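Local coordinates for protein XRE family transcriptional regulator (Enterobacter cloacae subsp. cloacae, PDB 6B8W) that probably regulates transcription as a DNA-binding factor of the XRE family, the chain here being its metal-binding cupin domain, at residues A[14-24]-A[84-95]. Numbering follows the deposited sequence. Where two conformers were deposited one is given.
Sequences TLKFDHFSIIL and PVHFHSLIHYPR
Ser-21 OG and His-86 CG both lie anti to the backbone N of their residues (chi1 179° for His-86), which swings the hydroxyl and the imidazole together across two antiparallel strands, 17-24 and 85-92, of the cupin beta-sandwich. Ser-21 OG meets His-86 NE2 at the ring edge, 2.7 Å away, and either could be the donor. On the same face His-19 turns its edge toward the face of His-88, planes at 71°, while Leu-90 CG sits over the centre of the His-19 ring. Phe-17 CD1 lies above the His-92 ring, 3.4 Å from His-92 CE1; this face meets the second subunit, where His-92 NE2 hydrogen-bonds to His-92 NE2 of that chain.

On the other face Leu-24 and Phe-87 pack on Leu-50 of the opposing sheet. Phe-87 CG takes the crowded position between backbone N and carbonyl carbon (chi1 63°), bringing the ring across to Ile-22, whose CB lies over one face in a CH-pi contact. The ring also meets that of Tyr-77, and Ser-89 OG hydrogen-bonds to Glu-41 OE2; both partners bind manganese in a structure of this protein, though none is bound here. Tyr-93 OH donates to the anti lone pair of Asp-18 OD2 at 2.7 Å, ring and carboxylate turned nearly at right angles.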
ATOM      1  N   THR A  14      -9.131   4.451  14.445  1.00 39.22           N
ATOM      2  CA  THR A  14      -9.356   5.836  14.040  1.00 40.58           C
ATOM      3  C   THR A  14      -9.675   5.977  12.561  1.00 38.77           C
ATOM      4  O   THR A  14     -10.598   6.695  12.182  1.00 39.85           O
ATOM      5  CB  THR A  14      -8.105   6.677  14.342  1.00 43.45           C
ATOM      6  OG1 THR A  14      -7.878   6.662  15.759  1.00 47.24           O
ATOM      7  CG2 THR A  14      -8.287   8.103  13.879  1.00 46.90           C
ATOM      8  N   LEU A  15      -8.902   5.297  11.725  1.00 35.28           N
ATOM      9  CA  LEU A  15      -9.127   5.358  10.304  1.00 33.71           C
ATOM     10  C   LEU A  15     -10.128   4.310   9.791  1.00 33.69           C
ATOM     11  O   LEU A  15     -10.523   4.399   8.629  1.00 33.86           O
ATOM     12  CB  LEU A  15      -7.796   5.202   9.561  1.00 33.22           C
ATOM     13  CG  LEU A  15      -6.736   6.280   9.822  1.00 34.02           C
ATOM     14  CD1 LEU A  15      -5.506   5.988   8.976  1.00 33.93           C
ATOM     15  CD2 LEU A  15      -7.272   7.667   9.511  1.00 35.59           C
ATOM     16  N   LYS A  16     -10.542   3.359  10.646  1.00 32.50           N
ATOM     17  CA  LYS A  16     -11.433   2.237  10.257  1.00 33.73           C
ATOM     18  C   LYS A  16     -10.839   1.644   8.996  1.00 31.39           C
ATOM     19  O   LYS A  16     -11.469   1.617   7.938  1.00 30.86           O
ATOM     20  CB  LYS A  16     -12.877   2.675  10.033  1.00 37.27           C
ATOM     21  CG  LYS A  16     -13.612   3.040  11.311  1.00 41.27           C
ATOM     22  CD  LYS A  16     -15.084   3.304  11.019  1.00 44.96           C
ATOM     23  CE  LYS A  16     -15.883   3.524  12.292  1.00 48.39           C
ATOM     24  NZ  LYS A  16     -15.940   2.297  13.134  1.00 49.18           N
ATOM     25  N   PHE A  17      -9.619   1.145   9.145  1.00 29.69           N
ATOM     26  CA  PHE A  17      -8.797   0.746   8.009  1.00 30.01           C
ATOM     27  C   PHE A  17      -7.912  -0.465   8.300  1.00 29.41           C
ATOM     28  O   PHE A  17      -7.292  -0.547   9.352  1.00 28.84           O
ATOM     29  CB  PHE A  17      -7.951   1.988   7.641  1.00 31.48           C
ATOM     30  CG  PHE A  17      -6.805   1.729   6.698  1.00 31.91           C
ATOM     31  CD1 PHE A  17      -7.035   1.424   5.368  1.00 33.42           C
ATOM     32  CD2 PHE A  17      -5.477   1.886   7.128  1.00 32.87           C
ATOM     33  CE1 PHE A  17      -5.971   1.215   4.487  1.00 33.82           C
ATOM     34  CE2 PHE A  17      -4.417   1.692   6.248  1.00 32.82           C
ATOM     35  CZ  PHE A  17      -4.662   1.360   4.927  1.00 33.13           C
ATOM     36  N   ASP A  18      -7.931  -1.423   7.373  1.00 28.84           N
ATOM     37  CA  ASP A  18      -7.074  -2.597   7.407  1.00 28.90           C
ATOM     38  C   ASP A  18      -6.193  -2.546   6.172  1.00 27.27           C
ATOM     39  O   ASP A  18      -6.570  -2.007   5.139  1.00 27.50           O
ATOM     40  CB  ASP A  18      -7.885  -3.906   7.428  1.00 30.51           C
ATOM     41  CG  ASP A  18      -8.071  -4.478   8.819  1.00 32.04           C
ATOM     42  OD1 ASP A  18      -7.181  -4.304   9.683  1.00 33.77           O
ATOM     43  OD2 ASP A  18      -9.096  -5.174   9.029  1.00 35.03           O
ATOM     44  N   HIS A  19      -5.021  -3.135   6.284  1.00 27.49           N
ATOM     45  CA  HIS A  19      -4.034  -3.129   5.214  1.00 27.15           C
ATOM     46  C   HIS A  19      -3.360  -4.509   5.289  1.00 28.02           C
ATOM     47  O   HIS A  19      -2.622  -4.803   6.237  1.00 30.05           O
ATOM     48  CB  HIS A  19      -3.031  -2.024   5.504  1.00 27.69           C
ATOM     49  CG  HIS A  19      -2.113  -1.715   4.375  1.00 29.07           C
ATOM     50  ND1 HIS A  19      -1.501  -0.491   4.240  1.00 30.76           N
ATOM     51  CD2 HIS A  19      -1.754  -2.435   3.288  1.00 31.31           C
ATOM     52  CE1 HIS A  19      -0.769  -0.487   3.137  1.00 32.02           C
ATOM     53  NE2 HIS A  19      -0.896  -1.658   2.548  1.00 30.88           N
ATOM     54  N   PHE A  20      -3.643  -5.348   4.304  1.00 28.77           N
ATOM     55  CA  PHE A  20      -3.140  -6.689   4.268  1.00 29.01           C
ATOM     56  C   PHE A  20      -2.142  -6.875   3.158  1.00 28.04           C
ATOM     57  O   PHE A  20      -2.263  -6.279   2.094  1.00 26.34           O
ATOM     58  CB  PHE A  20      -4.306  -7.664   4.012  1.00 30.40           C
ATOM     59  CG  PHE A  20      -5.374  -7.609   5.050  1.00 32.24           C
ATOM     60  CD1 PHE A  20      -5.154  -8.164   6.312  1.00 34.96           C
ATOM     61  CD2 PHE A  20      -6.603  -7.025   4.778  1.00 33.11           C
ATOM     62  CE1 PHE A  20      -6.141  -8.117   7.287  1.00 36.14           C
ATOM     63  CE2 PHE A  20      -7.595  -6.981   5.743  1.00 34.65           C
ATOM     64  CZ  PHE A  20      -7.363  -7.529   7.003  1.00 34.93           C
ATOM     65  N   SER A  21      -1.178  -7.745   3.412  1.00 28.54           N
ATOM     66  CA  SER A  21      -0.191  -8.144   2.439  1.00 28.98           C
ATOM     67  C   SER A  21      -0.495  -9.617   2.154  1.00 29.10           C
ATOM     68  O   SER A  21      -0.460 -10.455   3.075  1.00 29.24           O
ATOM     69  CB  SER A  21       1.210  -7.979   3.009  1.00 30.15           C
ATOM     70  OG  SER A  21       2.146  -8.498   2.098  1.00 32.08           O
ATOM     71  N   ILE A  22      -0.729  -9.930   0.883  0.60 28.12           N
ATOM     72  CA  ILE A  22      -1.159 -11.266   0.477  0.60 28.17           C
ATOM     73  C   ILE A  22      -0.263 -11.848  -0.601  0.60 27.96           C
ATOM     74  O   ILE A  22       0.073 -11.167  -1.562  0.60 28.45           O
ATOM     75  CB  ILE A  22      -2.599 -11.187  -0.061  0.60 27.28           C
ATOM     76  CG1 ILE A  22      -3.529 -10.593   1.018  0.60 26.78           C
ATOM     77  CG2 ILE A  22      -3.090 -12.554  -0.550  0.60 27.91           C
ATOM     78  CD1 ILE A  22      -4.954 -10.365   0.564  0.60 26.00           C
ATOM     79  N   ILE A  23       0.118 -13.109  -0.433  1.00 27.83           N
ATOM     80  CA  ILE A  23       0.917 -13.819  -1.428  1.00 28.28           C
ATOM     81  C   ILE A  23       0.039 -14.994  -1.909  1.00 28.86           C
ATOM     82  O   ILE A  23      -0.388 -15.826  -1.107  1.00 29.49           O
ATOM     83  CB  ILE A  23       2.245 -14.301  -0.894  1.00 30.03           C
ATOM     84  CG1 ILE A  23       3.084 -13.083  -0.444  1.00 31.07           C
ATOM     85  CG2 ILE A  23       2.981 -15.081  -1.982  1.00 31.08           C
ATOM     86  CD1 ILE A  23       4.398 -13.420   0.231  1.00 32.78           C
ATOM     87  N   LEU A  24      -0.200 -15.036  -3.215  1.00 28.15           N
ATOM     88  CA  LEU A  24      -1.049 -16.046  -3.853  1.00 28.38           C
ATOM     89  C   LEU A  24      -0.173 -16.912  -4.757  1.00 28.60           C
ATOM     90  O   LEU A  24       0.512 -16.411  -5.667  1.00 27.25           O
ATOM     91  CB  LEU A  24      -2.162 -15.308  -4.628  1.00 28.70           C
ATOM     92  CG  LEU A  24      -3.442 -15.976  -5.092  1.00 30.22           C
ATOM     93  CD1 LEU A  24      -4.217 -16.609  -3.930  1.00 30.78           C
ATOM     94  CD2 LEU A  24      -4.318 -14.943  -5.820  1.00 29.11           C
ATOM     95  N   PRO A  84       4.720 -16.871  -7.523  1.00 33.48           N
ATOM     96  CA  PRO A  84       3.811 -16.188  -6.579  1.00 31.84           C
ATOM     97  C   PRO A  84       3.522 -14.739  -6.950  1.00 29.54           C
ATOM     98  O   PRO A  84       4.357 -14.079  -7.580  1.00 28.08           O
ATOM     99  CB  PRO A  84       4.566 -16.230  -5.250  1.00 32.74           C
ATOM    100  CG  PRO A  84       5.539 -17.365  -5.382  1.00 35.32           C
ATOM    101  CD  PRO A  84       5.898 -17.455  -6.837  1.00 34.31           C
ATOM    102  N   VAL A  85       2.329 -14.276  -6.614  1.00 28.12           N
ATOM    103  CA  VAL A  85       1.990 -12.861  -6.809  1.00 27.15           C
ATOM    104  C   VAL A  85       1.772 -12.269  -5.428  1.00 26.86           C
ATOM    105  O   VAL A  85       1.073 -12.855  -4.602  1.00 26.17           O
ATOM    106  CB  VAL A  85       0.775 -12.618  -7.714  1.00 27.79           C
ATOM    107  CG1 VAL A  85      -0.480 -13.311  -7.191  1.00 28.37           C
ATOM    108  CG2 VAL A  85       0.521 -11.123  -7.890  1.00 26.51           C
ATOM    109  N   HIS A  86       2.431 -11.134  -5.176  1.00 25.07           N
ATOM    110  CA  HIS A  86       2.341 -10.422  -3.920  1.00 25.41           C
ATOM    111  C   HIS A  86       1.529  -9.155  -4.156  1.00 25.45           C
ATOM    112  O   HIS A  86       1.859  -8.366  -5.030  1.00 24.91           O
ATOM    113  CB  HIS A  86       3.754 -10.069  -3.437  1.00 26.26           C
ATOM    114  CG  HIS A  86       3.791  -9.299  -2.151  1.00 26.70           C
ATOM    115  ND1 HIS A  86       4.865  -8.510  -1.799  1.00 28.17           N
ATOM    116  CD2 HIS A  86       2.876  -9.151  -1.164  1.00 26.46           C
ATOM    117  CE1 HIS A  86       4.632  -7.947  -0.626  1.00 29.68           C
ATOM    118  NE2 HIS A  86       3.418  -8.301  -0.229  1.00 28.69           N
ATOM    119  N   PHE A  87       0.443  -8.978  -3.409  1.00 24.74           N
ATOM    120  CA  PHE A  87      -0.351  -7.770  -3.557  1.00 23.85           C
ATOM    121  C   PHE A  87      -0.801  -7.280  -2.202  1.00 23.13           C
ATOM    122  O   PHE A  87      -0.666  -7.980  -1.209  1.00 23.06           O
ATOM    123  CB  PHE A  87      -1.531  -7.968  -4.514  1.00 23.19           C
ATOM    124  CG  PHE A  87      -2.543  -8.989  -4.063  1.00 24.09           C
ATOM    125  CD1 PHE A  87      -2.352 -10.337  -4.324  1.00 24.76           C
ATOM    126  CD2 PHE A  87      -3.703  -8.592  -3.415  1.00 24.44           C
ATOM    127  CE1 PHE A  87      -3.291 -11.272  -3.929  1.00 26.49           C
ATOM    128  CE2 PHE A  87      -4.654  -9.519  -3.013  1.00 25.99           C
ATOM    129  CZ  PHE A  87      -4.457 -10.867  -3.274  1.00 26.28           C
ATOM    130  N   HIS A  88      -1.238  -6.030  -2.151  1.00 22.61           N
ATOM    131  CA  HIS A  88      -1.816  -5.494  -0.931  1.00 23.28           C
ATOM    132  C   HIS A  88      -3.290  -5.309  -1.141  1.00 23.81           C
ATOM    133  O   HIS A  88      -3.736  -4.956  -2.244  1.00 23.95           O
ATOM    134  CB  HIS A  88      -1.270  -4.128  -0.504  1.00 24.06           C
ATOM    135  CG  HIS A  88       0.170  -4.114  -0.128  1.00 25.39           C
ATOM    136  ND1 HIS A  88       0.859  -2.934   0.075  1.00 26.09           N
ATOM    137  CD2 HIS A  88       1.068  -5.110   0.040  1.00 26.07           C
ATOM    138  CE1 HIS A  88       2.112  -3.210   0.379  1.00 27.37           C
ATOM    139  NE2 HIS A  88       2.271  -4.519   0.350  1.00 26.39           N
ATOM    140  N   SER A  89      -4.042  -5.533  -0.072  1.00 24.61           N
ATOM    141  CA  SER A  89      -5.472  -5.335  -0.060  1.00 25.08           C
ATOM    142  C   SER A  89      -5.752  -4.348   1.054  1.00 25.80           C
ATOM    143  O   SER A  89      -5.472  -4.626   2.213  1.00 27.00           O
ATOM    144  CB  SER A  89      -6.197  -6.658   0.174  1.00 26.27           C
ATOM    145  OG  SER A  89      -7.568  -6.438   0.460  1.00 28.25           O
ATOM    146  N   LEU A  90      -6.268  -3.179   0.692  1.00 24.81           N
ATOM    147  CA  LEU A  90      -6.610  -2.152   1.657  1.00 26.08           C
ATOM    148  C   LEU A  90      -8.112  -2.131   1.795  1.00 25.67           C
ATOM    149  O   LEU A  90      -8.823  -2.164   0.798  1.00 26.00           O
ATOM    150  CB  LEU A  90      -6.141  -0.782   1.188  1.00 27.69           C
ATOM    151  CG  LEU A  90      -4.632  -0.505   1.154  1.00 29.67           C
ATOM    152  CD1 LEU A  90      -3.902  -1.368   0.154  1.00 30.06           C
ATOM    153  CD2 LEU A  90      -4.466   0.956   0.786  1.00 31.80           C
ATOM    154  N   ILE A  91      -8.590  -2.064   3.029  1.00 25.72           N
ATOM    155  CA  ILE A  91     -10.018  -2.058   3.295  1.00 26.85           C
ATOM    156  C   ILE A  91     -10.397  -0.860   4.144  1.00 26.09           C
ATOM    157  O   ILE A  91      -9.844  -0.689   5.205  1.00 27.14           O
ATOM    158  CB  ILE A  91     -10.450  -3.328   4.057  1.00 29.63           C
ATOM    159  CG1 ILE A  91     -10.073  -4.613   3.291  1.00 32.54           C
ATOM    160  CG2 ILE A  91     -11.942  -3.275   4.354  1.00 30.00           C
ATOM    161  CD1 ILE A  91     -10.864  -4.862   2.019  1.00 33.58           C
ATOM    162  N   HIS A  92     -11.314  -0.031   3.649  1.00 25.41           N
ATOM    163  CA  HIS A  92     -11.861   1.092   4.413  1.00 25.31           C
ATOM    164  C   HIS A  92     -13.311   0.716   4.777  1.00 25.17           C
ATOM    165  O   HIS A  92     -14.149   0.496   3.890  1.00 25.86           O
ATOM    166  CB  HIS A  92     -11.804   2.399   3.614  1.00 24.84           C
ATOM    167  CG  HIS A  92     -10.436   2.998   3.534  1.00 25.00           C
ATOM    168  ND1 HIS A  92      -9.493   2.581   2.621  1.00 24.01           N
ATOM    169  CD2 HIS A  92      -9.853   3.987   4.257  1.00 26.61           C
ATOM    170  CE1 HIS A  92      -8.380   3.277   2.799  1.00 26.54           C
ATOM    171  NE2 HIS A  92      -8.576   4.140   3.781  1.00 25.77           N
ATOM    172  N   TYR A  93     -13.588   0.615   6.075  1.00 26.78           N
ATOM    173  CA  TYR A  93     -14.913   0.242   6.560  1.00 28.25           C
ATOM    174  C   TYR A  93     -15.742   1.529   6.744  1.00 30.10           C
ATOM    175  O   TYR A  93     -15.186   2.575   7.093  1.00 30.99           O
ATOM    176  CB  TYR A  93     -14.796  -0.580   7.845  1.00 29.35           C
ATOM    177  CG  TYR A  93     -13.893  -1.822   7.747  1.00 31.43           C
ATOM    178  CD1 TYR A  93     -14.386  -3.064   7.327  1.00 32.84           C
ATOM    179  CD2 TYR A  93     -12.553  -1.747   8.090  1.00 33.96           C
ATOM    180  CE1 TYR A  93     -13.558  -4.184   7.259  1.00 32.96           C
ATOM    181  CE2 TYR A  93     -11.715  -2.859   8.029  1.00 35.58           C
ATOM    182  CZ  TYR A  93     -12.215  -4.077   7.620  1.00 36.24           C
ATOM    183  OH  TYR A  93     -11.332  -5.170   7.574  1.00 38.31           O
ATOM    184  N   PRO A  94     -17.070   1.477   6.491  1.00 30.12           N
ATOM    185  CA  PRO A  94     -17.854   2.712   6.582  1.00 31.37           C
ATOM    186  C   PRO A  94     -18.136   3.197   8.012  1.00 33.88           C
ATOM    187  O   PRO A  94     -18.215   2.385   8.947  1.00 33.38           O
ATOM    188  CB  PRO A  94     -19.163   2.323   5.907  1.00 32.20           C
ATOM    189  CG  PRO A  94     -19.314   0.885   6.242  1.00 31.01           C
ATOM    190  CD  PRO A  94     -17.919   0.330   6.124  1.00 30.48           C
ATOM    191  N   ARG A  95     -18.275   4.512   8.169  1.00 34.97           N
ATOM    192  CA  ARG A  95     -18.591   5.106   9.477  1.00 39.37           C
ATOM    193  C   ARG A  95     -20.020   5.661   9.453  1.00 38.36           C
ATOM    194  O   ARG A  95     -20.604   5.937  10.497  1.00 40.86           O
ATOM    195  CB  ARG A  95     -17.556   6.174   9.891  1.00 43.60           C
ATOM    196  CG  ARG A  95     -17.343   7.313   8.907  1.00 47.46           C
ATOM    197  CD  ARG A  95     -16.297   8.326   9.402  1.00 51.34           C
ATOM    198  NE  ARG A  95     -14.924   7.792   9.403  1.00 54.96           N
ATOM    199  CZ  ARG A  95     -14.235   7.360  10.469  1.00 55.92           C
ATOM    200  NH1 ARG A  95     -14.741   7.393  11.702  1.00 57.52           N
ATOM    201  NH2 ARG A  95     -13.001   6.901  10.299  1.00 56.50           N
ATOM    202  OXT ARG A  95     -20.642   5.786   8.396  1.00 34.66           O
TER
HETATM  203  O   HOH W   1     -13.042   5.789  13.954  1.00 51.01           O
HETATM  204  O   HOH W   2     -12.659   3.869   6.677  1.00 31.79           O
HETATM  205  O   HOH W   3     -18.959   1.515  11.696  1.00 56.04           O